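Local atomic coordinates of FMN Adenylyltransferase (Candida glabrata, PDB entry 3FWK), a protein that catalyses the transfer of an adenylyl group from ATP to FMN, the step of flavin biosynthesis that yields FAD. Residues E231-N236 with A302-K307; H238-K243 with L284-Y289; F118-N123 with C217-Y222. All blocks are in the same frame, centred on the assembly; numbering follows the deposited sequence. Where two conformers were deposited one is given.

All three contacts lie on the same side of the chain's centre and involve the long region that follows helix 202-212. Interaction 3 comes first along the chain, joining the start of helix 119-131 to residues 217-222; it is buried, with its centre about 12 Å from that of the chain. Interaction 1 then brings 231-236 to the C-terminal residues 302-307, and interaction 2, whose two segments fall between those, is a surface contact about 14 Å from it, centre to centre. Packing connects them: Thr233 meets Phe118, and Pro235 meets Tyr288. Interaction 3 thus fastens the 217-222 region to the Rossmann-like fold, and interactions 1 and 2 attach the later loops to its continuation.

Interaction 1: residues E231-N236 with A302-K307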
loop_
_atom_site.group_PDB
_atom_site.type_symbol
_atom_site.label_atom_id
_atom_site.label_comp_id
_atom_site.label_asym_id
_atom_site.label_seq_id
_atom_site.Cartn_x
_atom_site.Cartn_y
_atom_site.Cartn_z
ATOM N N GLU A 231 -17.834 -4.398 8.115
ATOM C CA GLU A 231 -19.281 -4.360 8.010
ATOM C C GLU A 231 -19.750 -3.966 6.617
ATOM O O GLU A 231 -20.828 -4.380 6.214
ATOM C CB GLU A 231 -19.925 -3.501 9.135
ATOM C CG GLU A 231 -19.653 -1.975 9.248
ATOM C CD GLU A 231 -18.391 -1.612 10.028
ATOM O OE1 GLU A 231 -18.353 -0.437 10.521
ATOM O OE2 GLU A 231 -17.511 -2.492 10.193
ATOM N N GLU A 232 -18.967 -3.171 5.886
ATOM C CA GLU A 232 -19.415 -2.607 4.593
ATOM C C GLU A 232 -18.780 -3.323 3.400
ATOM O O GLU A 232 -19.331 -3.251 2.309
ATOM C CB GLU A 232 -19.026 -1.122 4.481
ATOM C CG GLU A 232 -17.466 -0.892 4.317
ATOM C CD GLU A 232 -16.983 0.579 4.372
ATOM O OE1 GLU A 232 -17.835 1.509 4.224
ATOM O OE2 GLU A 232 -15.753 0.796 4.566
ATOM N N THR A 233 -17.612 -3.913 3.575
ATOM C CA THR A 233 -16.810 -4.304 2.404
ATOM C C THR A 233 -17.116 -5.695 1.938
ATOM O O THR A 233 -17.138 -6.634 2.714
ATOM C CB THR A 233 -15.305 -4.204 2.738
ATOM O OG1 THR A 233 -15.035 -2.885 3.218
ATOM C CG2 THR A 233 -14.463 -4.460 1.528
ATOM N N LEU A 234 -17.301 -5.845 0.638
ATOM C CA LEU A 234 -17.538 -7.143 0.002
ATOM C C LEU A 234 -16.519 -7.301 -1.134
ATOM O O LEU A 234 -15.992 -6.313 -1.656
ATOM C CB LEU A 234 -18.958 -7.207 -0.609
ATOM C CG LEU A 234 -20.070 -7.201 0.430
ATOM C CD1 LEU A 234 -21.409 -6.990 -0.248
ATOM C CD2 LEU A 234 -20.078 -8.518 1.262
ATOM N N PRO A 235 -16.302 -8.532 -1.608
ATOM C CA PRO A 235 -15.562 -8.696 -2.859
ATOM C C PRO A 235 -16.280 -7.913 -3.963
ATOM O O PRO A 235 -17.483 -7.705 -3.923
ATOM C CB PRO A 235 -15.617 -10.223 -3.097
ATOM C CG PRO A 235 -15.804 -10.815 -1.724
ATOM C CD PRO A 235 -16.728 -9.826 -1.034
ATOM N N ASN A 236 -15.523 -7.444 -4.952
ATOM C CA ASN A 236 -16.084 -6.519 -5.907
ATOM C C ASN A 236 -17.050 -7.225 -6.851
ATOM O O ASN A 236 -16.668 -8.181 -7.503
ATOM C CB ASN A 236 -14.933 -5.869 -6.675
ATOM C CG ASN A 236 -15.371 -4.656 -7.469
ATOM O OD1 ASN A 236 -16.333 -4.711 -8.224
ATOM N ND2 ASN A 236 -14.657 -3.551 -7.306
ATOM N N ALA A 302 -16.547 -0.385 -5.382
ATOM C CA ALA A 302 -17.878 -0.943 -5.708
ATOM C C ALA A 302 -18.337 -2.088 -4.799
ATOM O O ALA A 302 -19.536 -2.343 -4.726
ATOM C CB ALA A 302 -17.925 -1.391 -7.118
ATOM N N GLY A 303 -17.410 -2.785 -4.169
ATOM C CA GLY A 303 -17.692 -3.958 -3.283
ATOM C C GLY A 303 -18.122 -3.483 -1.922
ATOM O O GLY A 303 -17.273 -3.376 -1.057
ATOM N N ARG A 304 -19.422 -3.137 -1.757
ATOM C CA ARG A 304 -20.044 -2.475 -0.547
ATOM C C ARG A 304 -21.547 -2.710 -0.261
ATOM O O ARG A 304 -22.458 -2.349 -1.049
ATOM C CB ARG A 304 -19.949 -0.940 -0.524
ATOM C CG ARG A 304 -18.553 -0.298 -0.637
ATOM C CD ARG A 304 -17.628 -0.728 0.458
ATOM N NE ARG A 304 -16.357 0.013 0.531
ATOM C CZ ARG A 304 -15.167 -0.390 0.050
ATOM N NH1 ARG A 304 -15.014 -1.532 -0.699
ATOM N NH2 ARG A 304 -14.106 0.395 0.303
ATOM N N ILE A 305 -21.815 -3.147 0.951
ATOM C CA ILE A 305 -23.175 -3.405 1.379
ATOM C C ILE A 305 -24.037 -2.207 1.051
ATOM O O ILE A 305 -23.662 -1.074 1.272
ATOM C CB ILE A 305 -23.181 -3.662 2.892
ATOM C CG1 ILE A 305 -22.485 -4.988 3.226
ATOM C CG2 ILE A 305 -24.630 -3.641 3.449
ATOM C CD1 ILE A 305 -23.362 -6.240 3.014
ATOM N N LYS A 306 -25.233 -2.494 0.543
ATOM C CA LYS A 306 -26.193 -1.453 0.202
ATOM C C LYS A 306 -26.727 -0.766 1.462
ATOM O O LYS A 306 -27.142 -1.444 2.447
ATOM C CB LYS A 306 -27.340 -2.037 -0.639
ATOM C CG LYS A 306 -28.251 -0.977 -1.252
ATOM C CD LYS A 306 -29.072 -1.517 -2.409
ATOM C CE LYS A 306 -28.230 -1.781 -3.647
ATOM N NZ LYS A 306 -28.963 -2.661 -4.589
ATOM N N LYS A 307 -26.677 0.550 1.494
ATOM C CA LYS A 307 -27.189 1.355 2.614
ATOM C C LYS A 307 -28.163 2.382 2.086
ATOM O O LYS A 307 -27.964 2.924 0.984
ATOM C CB LYS A 307 -26.052 2.134 3.283
ATOM C CG LYS A 307 -25.020 1.296 3.973
ATOM C CD LYS A 307 -25.564 0.794 5.289
ATOM C CE LYS A 307 -24.761 -0.394 5.797
ATOM N NZ LYS A 307 -23.298 -0.104 5.912
#
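Glu232 and Arg304, in the conformers described, extend outward together, with Glu232 CG 3.9 Å from Arg304 CD. The Glu232 chain starts from a position between its backbone N and carbonyl carbon (chi1 70°) and then extends. Its OE2 stays 4.2 Å from Arg304 NE and well out of the guanidinium plane, so the pair is an attraction of opposite charges without a directed bond. Arg304 begins by leading away from 231-236, but a bend at chi2 (-59°) folds it back alongside Thr233, whose OG1 sits over the centre of one guanidinium face; that hydroxyl is itself bonded to Asn229 O. Arg304 NH1 donates to Gly303 O at 2.9 Å, almost in the guanidinium plane, while NH2 is bound by Ser226 OG, and the two bonds together restrain the group in this conformer. Gly303 O thus takes two donors from opposite faces of its carbonyl plane, NH1 on one and Leu234 N, at 3.0 Å, on the other.

The second backbone bond, Ile305 N to Glu232 O at 2.8 Å, is supplemented by a CA-H...O contact from Arg304 to the same oxygen. Beyond it, the side chains of Leu234 and Ile305 cross at about a right angle, their CD1 atoms 3.9 Å apart. At the other end Ala302 CB lies 3.8 Å from Asn236 OD1, an oxygen that accepts from His238 N.

Gly303 is the centre of an inverse gamma turn, and Thr233 and Arg304 form an isolated beta bridge: the arrangement is that of two irregular loops joined by it, with side-chain packing at both ends, here attaching the C-terminal tail.

Interaction 2: residues H238-K243 with L284-Y289; sequences HLRKDK and LHEDYY
Leu239, Arg240 and Lys241 meet residues 286-289 through two backbone bonds, two salt bridges and ring packing. Leu239 O, at the end of a short 3-10 segment, accepts from Tyr289 N at 2.9 Å and also lies at the edge of the Tyr289 ring, near its plane. The Leu239 side chain turns toward the other segment, where its CB and CD1 pack on Tyr289 O; this carbonyl is buried without a polar partner in the model.

Arg240 comes next, its CB 3.7 Å from Tyr288 CE1. With CG anti to the backbone N (chi1 -169°) and a bend at chi3, its chain passes Glu286 and presents NH1 to OE1 in a salt bridge of 3.1 Å. The acceptor is close to the guanidinium plane, yet the bond arrives from above the carboxylate plane, the two flat groups being perpendicular. Arg240 NH2 forms a second salt bridge, with Asp242 OD2 at 3.0 Å, so two carboxylates restrain the guanidinium and probably stabilise its charge.

Lys241 N donates to Asp287 O at 2.8 Å in a nearly straight bond (176° at the hydrogen). Its extended side chain follows that of Asp287 outward, and NZ reaches OD2 in a salt bridge of 2.9 Å, from above the carboxylate plane; on the way CG rests over one face of the Tyr289 ring, whose OH is bonded to Leu248 N. Water 1 bridges Lys241 O, Glu286 OE1 and Asp287 N, accepting from the last at 2.9 Å.

Bonds from Tyr289 N and Lys241 N flank Arg240 and Tyr288, the pattern of a single isolated beta bridge, here joining two surface loops and reinforced by a salt-bridge network of Arg240, Asp242 and Glu286.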
loop_
_atom_site.group_PDB
_atom_site.type_symbol
_atom_site.label_atom_id
_atom_site.label_comp_id
_atom_site.label_asym_id
_atom_site.label_seq_id
_atom_site.Cartn_x
_atom_site.Cartn_y
_atom_site.Cartn_z
ATOM N N HIS A 238 -18.101 -6.513 -9.707
ATOM C CA HIS A 238 -17.615 -6.516 -11.100
ATOM C C HIS A 238 -16.648 -7.660 -11.370
ATOM O O HIS A 238 -16.360 -7.939 -12.538
ATOM C CB HIS A 238 -16.979 -5.172 -11.440
ATOM C CG HIS A 238 -17.941 -4.041 -11.355
ATOM N ND1 HIS A 238 -18.804 -3.718 -12.385
ATOM C CD2 HIS A 238 -18.244 -3.208 -10.331
ATOM C CE1 HIS A 238 -19.574 -2.710 -12.002
ATOM N NE2 HIS A 238 -19.266 -2.390 -10.758
ATOM N N LEU A 239 -16.142 -8.302 -10.311
ATOM C CA LEU A 239 -15.237 -9.446 -10.415
ATOM C C LEU A 239 -15.905 -10.778 -10.161
ATOM O O LEU A 239 -15.230 -11.807 -10.127
ATOM C CB LEU A 239 -14.039 -9.263 -9.467
ATOM C CG LEU A 239 -13.246 -7.965 -9.723
ATOM C CD1 LEU A 239 -12.063 -7.921 -8.813
ATOM C CD2 LEU A 239 -12.804 -7.836 -11.199
ATOM N N ARG A 240 -17.240 -10.791 -10.006
ATOM C CA ARG A 240 -17.894 -12.052 -9.737
ATOM C C ARG A 240 -17.850 -12.932 -10.958
ATOM O O ARG A 240 -18.140 -12.475 -12.072
ATOM C CB ARG A 240 -19.345 -11.791 -9.286
ATOM C CG ARG A 240 -20.028 -13.043 -8.726
ATOM C CD ARG A 240 -21.458 -12.764 -8.284
ATOM N NE ARG A 240 -22.282 -12.408 -9.439
ATOM C CZ ARG A 240 -22.877 -13.298 -10.241
ATOM N NH1 ARG A 240 -22.780 -14.607 -10.003
ATOM N NH2 ARG A 240 -23.577 -12.870 -11.285
ATOM N N LYS A 241 -17.525 -14.201 -10.773
ATOM C CA LYS A 241 -17.514 -15.147 -11.877
ATOM C C LYS A 241 -18.908 -15.575 -12.163
ATOM O O LYS A 241 -19.675 -15.945 -11.298
ATOM C CB LYS A 241 -16.674 -16.363 -11.525
ATOM C CG LYS A 241 -15.221 -16.004 -11.351
ATOM C CD LYS A 241 -14.364 -17.250 -11.134
ATOM C CE LYS A 241 -12.916 -16.929 -10.832
ATOM N NZ LYS A 241 -12.247 -18.216 -10.345
ATOM N N ASP A 242 -19.202 -15.628 -13.458
ATOM C CA ASP A 242 -20.541 -15.978 -13.927
ATOM C C ASP A 242 -20.412 -16.495 -15.363
ATOM O O ASP A 242 -19.855 -15.819 -16.203
ATOM C CB ASP A 242 -21.435 -14.742 -13.895
ATOM C CG ASP A 242 -22.869 -15.026 -14.345
ATOM O OD1 ASP A 242 -23.097 -15.959 -15.154
ATOM O OD2 ASP A 242 -23.767 -14.283 -13.895
ATOM N N LYS A 243 -20.943 -17.688 -15.618
ATOM C CA LYS A 243 -20.881 -18.309 -16.955
ATOM C C LYS A 243 -21.345 -17.399 -18.101
ATOM O O LYS A 243 -20.841 -17.510 -19.226
ATOM C CB LYS A 243 -21.691 -19.601 -16.969
ATOM C CG LYS A 243 -21.039 -20.748 -16.219
ATOM C CD LYS A 243 -21.946 -21.974 -16.181
ATOM C CE LYS A 243 -23.035 -21.834 -15.127
ATOM N NZ LYS A 243 -24.108 -22.852 -15.318
ATOM N N LEU A 284 -20.540 -16.520 1.053
ATOM C CA LEU A 284 -21.159 -15.847 -0.098
ATOM C C LEU A 284 -21.635 -16.818 -1.156
ATOM O O LEU A 284 -22.511 -16.463 -1.968
ATOM C CB LEU A 284 -20.173 -14.872 -0.727
ATOM C CG LEU A 284 -19.688 -13.732 0.169
ATOM C CD1 LEU A 284 -18.549 -12.962 -0.540
ATOM C CD2 LEU A 284 -20.834 -12.775 0.497
ATOM N N HIS A 285 -21.053 -18.024 -1.200
ATOM C CA HIS A 285 -21.402 -19.044 -2.231
ATOM C C HIS A 285 -21.207 -18.469 -3.644
ATOM O O HIS A 285 -22.004 -18.723 -4.557
ATOM C CB HIS A 285 -22.840 -19.589 -2.038
ATOM C CG HIS A 285 -23.154 -20.043 -0.638
ATOM N ND1 HIS A 285 -22.256 -20.726 0.152
ATOM C CD2 HIS A 285 -24.288 -19.931 0.097
ATOM C CE1 HIS A 285 -22.822 -21.015 1.317
ATOM N NE2 HIS A 285 -24.049 -20.530 1.314
ATOM N N GLU A 286 -20.158 -17.684 -3.828
ATOM C CA GLU A 286 -19.847 -17.083 -5.131
ATOM C C GLU A 286 -18.357 -17.046 -5.251
ATOM O O GLU A 286 -17.667 -17.002 -4.234
ATOM C CB GLU A 286 -20.368 -15.654 -5.243
ATOM C CG GLU A 286 -21.868 -15.494 -5.211
ATOM C CD GLU A 286 -22.608 -16.020 -6.451
ATOM O OE1 GLU A 286 -21.994 -16.237 -7.531
ATOM O OE2 GLU A 286 -23.853 -16.186 -6.357
ATOM N N ASP A 287 -17.851 -17.035 -6.482
ATOM C CA ASP A 287 -16.423 -16.931 -6.632
ATOM C C ASP A 287 -16.081 -15.682 -7.418
ATOM O O ASP A 287 -16.926 -15.171 -8.177
ATOM C CB ASP A 287 -15.865 -18.170 -7.325
ATOM C CG ASP A 287 -14.357 -18.336 -7.129
ATOM O OD1 ASP A 287 -13.795 -17.914 -6.112
ATOM O OD2 ASP A 287 -13.730 -18.941 -8.009
ATOM N N TYR A 288 -14.877 -15.176 -7.197
ATOM C CA TYR A 288 -14.451 -13.904 -7.767
ATOM C C TYR A 288 -13.094 -14.010 -8.366
ATOM O O TYR A 288 -12.258 -14.729 -7.843
ATOM C CB TYR A 288 -14.394 -12.819 -6.661
ATOM C CG TYR A 288 -15.750 -12.496 -6.059
ATOM C CD1 TYR A 288 -16.495 -11.406 -6.522
ATOM C CD2 TYR A 288 -16.317 -13.333 -5.090
ATOM C CE1 TYR A 288 -17.767 -11.153 -6.028
ATOM C CE2 TYR A 288 -17.573 -13.085 -4.580
ATOM C CZ TYR A 288 -18.305 -12.011 -5.073
ATOM O OH TYR A 288 -19.571 -11.753 -4.597
ATOM N N TYR A 289 -12.856 -13.284 -9.454
ATOM C CA TYR A 289 -11.485 -13.053 -9.888
ATOM C C TYR A 289 -10.742 -12.264 -8.813
ATOM O O TYR A 289 -11.359 -11.474 -8.076
ATOM C CB TYR A 289 -11.479 -12.187 -11.146
ATOM C CG TYR A 289 -12.009 -12.850 -12.370
ATOM C CD1 TYR A 289 -11.141 -13.578 -13.215
ATOM C CD2 TYR A 289 -13.344 -12.699 -12.754
ATOM C CE1 TYR A 289 -11.611 -14.155 -14.385
ATOM C CE2 TYR A 289 -13.820 -13.281 -13.946
ATOM C CZ TYR A 289 -12.941 -14.005 -14.736
ATOM O OH TYR A 289 -13.374 -14.581 -15.923
HETATM O O HOH W 1 -19.655 -17.023 -8.755
#

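Interaction 3: residues F118-N123 with C217-Y222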
loop_
_atom_site.group_PDB
_atom_site.type_symbol
_atom_site.label_atom_id
_atom_site.label_comp_id
_atom_site.label_asym_id
_atom_site.label_seq_id
_atom_site.Cartn_x
_atom_site.Cartn_y
_atom_site.Cartn_z
ATOM N N PHE A 118 -10.478 -5.514 9.054
ATOM C CA PHE A 118 -10.373 -6.933 8.763
ATOM C C PHE A 118 -9.228 -7.561 9.557
ATOM O O PHE A 118 -8.098 -7.040 9.593
ATOM C CB PHE A 118 -10.054 -7.175 7.270
ATOM C CG PHE A 118 -11.255 -7.115 6.372
ATOM C CD1 PHE A 118 -12.018 -8.253 6.140
ATOM C CD2 PHE A 118 -11.619 -5.903 5.773
ATOM C CE1 PHE A 118 -13.131 -8.213 5.331
ATOM C CE2 PHE A 118 -12.754 -5.865 4.931
ATOM C CZ PHE A 118 -13.511 -7.002 4.746
ATOM N N LYS A 119 -9.482 -8.745 10.121
ATOM C CA LYS A 119 -8.434 -9.481 10.839
ATOM C C LYS A 119 -7.228 -9.754 9.911
ATOM O O LYS A 119 -6.081 -9.676 10.333
ATOM C CB LYS A 119 -8.980 -10.803 11.348
ATOM C CG LYS A 119 -7.989 -11.591 12.161
ATOM C CD LYS A 119 -7.545 -10.837 13.431
ATOM C CE LYS A 119 -6.935 -11.752 14.479
ATOM N NZ LYS A 119 -7.046 -11.076 15.852
ATOM N N THR A 120 -7.487 -10.106 8.649
ATOM C CA THR A 120 -6.382 -10.444 7.749
ATOM C C THR A 120 -5.492 -9.208 7.562
ATOM O O THR A 120 -4.275 -9.324 7.418
ATOM C CB THR A 120 -6.901 -10.907 6.389
ATOM O OG1 THR A 120 -7.640 -12.108 6.544
ATOM C CG2 THR A 120 -5.743 -11.213 5.450
ATOM N N LEU A 121 -6.105 -8.014 7.494
ATOM C CA LEU A 121 -5.337 -6.798 7.378
ATOM C C LEU A 121 -4.503 -6.527 8.647
ATOM O O LEU A 121 -3.332 -6.160 8.539
ATOM C CB LEU A 121 -6.258 -5.630 7.043
ATOM C CG LEU A 121 -5.594 -4.351 6.610
ATOM C CD1 LEU A 121 -4.608 -4.532 5.443
ATOM C CD2 LEU A 121 -6.684 -3.386 6.191
ATOM N N GLU A 122 -5.097 -6.698 9.849
ATOM C CA GLU A 122 -4.301 -6.599 11.084
ATOM C C GLU A 122 -3.109 -7.535 11.031
ATOM O O GLU A 122 -1.969 -7.156 11.362
ATOM C CB GLU A 122 -5.166 -6.921 12.316
ATOM C CG GLU A 122 -6.355 -5.996 12.548
ATOM C CD GLU A 122 -6.019 -4.660 13.119
ATOM O OE1 GLU A 122 -4.842 -4.332 13.366
ATOM O OE2 GLU A 122 -7.004 -3.918 13.385
ATOM N N ASN A 123 -3.358 -8.801 10.638
ATOM C CA ASN A 123 -2.290 -9.788 10.557
ATOM C C ASN A 123 -1.206 -9.293 9.588
ATOM O O ASN A 123 -0.009 -9.407 9.864
ATOM C CB ASN A 123 -2.807 -11.117 10.048
ATOM C CG ASN A 123 -3.676 -11.869 11.027
ATOM O OD1 ASN A 123 -3.702 -11.566 12.229
ATOM N ND2 ASN A 123 -4.378 -12.884 10.522
ATOM N N CYS A 217 -1.507 -8.236 1.144
ATOM C CA CYS A 217 -2.676 -8.667 1.906
ATOM C C CYS A 217 -3.509 -9.636 1.088
ATOM O O CYS A 217 -3.997 -9.269 0.005
ATOM C CB CYS A 217 -3.499 -7.483 2.316
ATOM S SG CYS A 217 -4.947 -7.975 3.333
ATOM N N GLU A 218 -3.692 -10.870 1.566
ATOM C CA GLU A 218 -4.241 -11.882 0.690
ATOM C C GLU A 218 -5.741 -11.758 0.473
ATOM O O GLU A 218 -6.308 -12.462 -0.360
ATOM C CB GLU A 218 -3.786 -13.309 1.101
ATOM C CG GLU A 218 -2.377 -13.662 0.597
ATOM C CD GLU A 218 -2.328 -13.809 -0.924
ATOM O OE1 GLU A 218 -1.628 -13.019 -1.556
ATOM O OE2 GLU A 218 -3.022 -14.684 -1.484
ATOM N N LEU A 219 -6.408 -10.804 1.139
ATOM C CA LEU A 219 -7.792 -10.510 0.759
ATOM C C LEU A 219 -7.946 -10.159 -0.728
ATOM O O LEU A 219 -8.963 -10.485 -1.331
ATOM C CB LEU A 219 -8.380 -9.391 1.634
ATOM C CG LEU A 219 -8.579 -9.807 3.098
ATOM C CD1 LEU A 219 -8.982 -8.578 3.918
ATOM C CD2 LEU A 219 -9.596 -10.968 3.249
ATOM N N TYR A 220 -6.964 -9.467 -1.317
ATOM C CA TYR A 220 -7.100 -9.105 -2.740
ATOM C C TYR A 220 -7.236 -10.338 -3.606
ATOM O O TYR A 220 -7.964 -10.326 -4.613
ATOM C CB TYR A 220 -5.903 -8.252 -3.184
ATOM C CG TYR A 220 -5.784 -6.953 -2.435
ATOM C CD1 TYR A 220 -6.835 -6.028 -2.412
ATOM C CD2 TYR A 220 -4.612 -6.661 -1.711
ATOM C CE1 TYR A 220 -6.704 -4.826 -1.692
ATOM C CE2 TYR A 220 -4.476 -5.454 -1.018
ATOM C CZ TYR A 220 -5.505 -4.572 -1.012
ATOM O OH TYR A 220 -5.336 -3.417 -0.285
ATOM N N ARG A 221 -6.578 -11.440 -3.231
ATOM C CA ARG A 221 -6.656 -12.688 -3.981
ATOM C C ARG A 221 -8.090 -13.213 -4.089
ATOM O O ARG A 221 -8.391 -13.959 -5.003
ATOM C CB ARG A 221 -5.702 -13.714 -3.331
ATOM C CG ARG A 221 -5.744 -15.108 -3.946
ATOM C CD ARG A 221 -5.132 -15.119 -5.389
ATOM N NE ARG A 221 -5.241 -16.473 -5.959
ATOM C CZ ARG A 221 -6.337 -16.949 -6.536
ATOM N NH1 ARG A 221 -7.420 -16.186 -6.714
ATOM N NH2 ARG A 221 -6.355 -18.203 -6.970
ATOM N N TYR A 222 -8.916 -12.888 -3.102
ATOM C CA TYR A 222 -10.274 -13.396 -3.015
ATOM C C TYR A 222 -11.310 -12.471 -3.641
ATOM O O TYR A 222 -12.512 -12.734 -3.552
ATOM C CB TYR A 222 -10.624 -13.707 -1.553
ATOM C CG TYR A 222 -9.888 -14.954 -1.046
ATOM C CD1 TYR A 222 -10.547 -16.173 -0.972
ATOM C CD2 TYR A 222 -8.568 -14.900 -0.636
ATOM C CE1 TYR A 222 -9.894 -17.335 -0.547
ATOM C CE2 TYR A 222 -7.894 -16.049 -0.223
ATOM C CZ TYR A 222 -8.566 -17.260 -0.176
ATOM O OH TYR A 222 -7.916 -18.401 0.230
#
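Cys217 and Leu219 pack against Thr120, Leu121 and Phe118 at the N-terminal end of helix 119-131, a helix of the Rossmann-like alpha/beta fold that follows strand 107-111 and precedes strand 134-138. The contact is buried and is built from side-chain packing, with 240 Å² of surface covered over both segments.

Cys217 opens the second segment. Its side chain starts toward the helix, and SG, set anti to the backbone N (chi1 -178°), lies between two side chains there, 3.9 Å from Thr120 CG2 and 4.1 Å from Leu121 CD1. Glu218 contributes little: its backbone N approaches Thr120 CG2, while its carboxylate leads away from the helix.

Leu219 has the largest share of the covered surface. Its side chain and that of Thr120 meet end to end, with Leu219 CG 3.9 Å from Thr120 CB. The Thr120 methyl faces this junction and Cys217, whereas OG1, which also borders Leu219 CD2 at 4.0 Å, is bonded to Asp277 OD2 and to Ala274 N. The hydroxyl thereby links the threonine to the start of helix 275-282.

Tyr220 makes no contact with 118-123; its OH is bonded to Lys69 N at the beginning of helix 69-86. Phe118, in the N-cap position of helix 119-131, meets Phe224 edge-to-face. Against Leu219 it offers a ring face in a CH-pi contact: CD1 of Leu219 stands 4.1 Å from the Phe118 ring centroid, 29° off the normal, and its nearest ring atom is CG, at 3.7 Å.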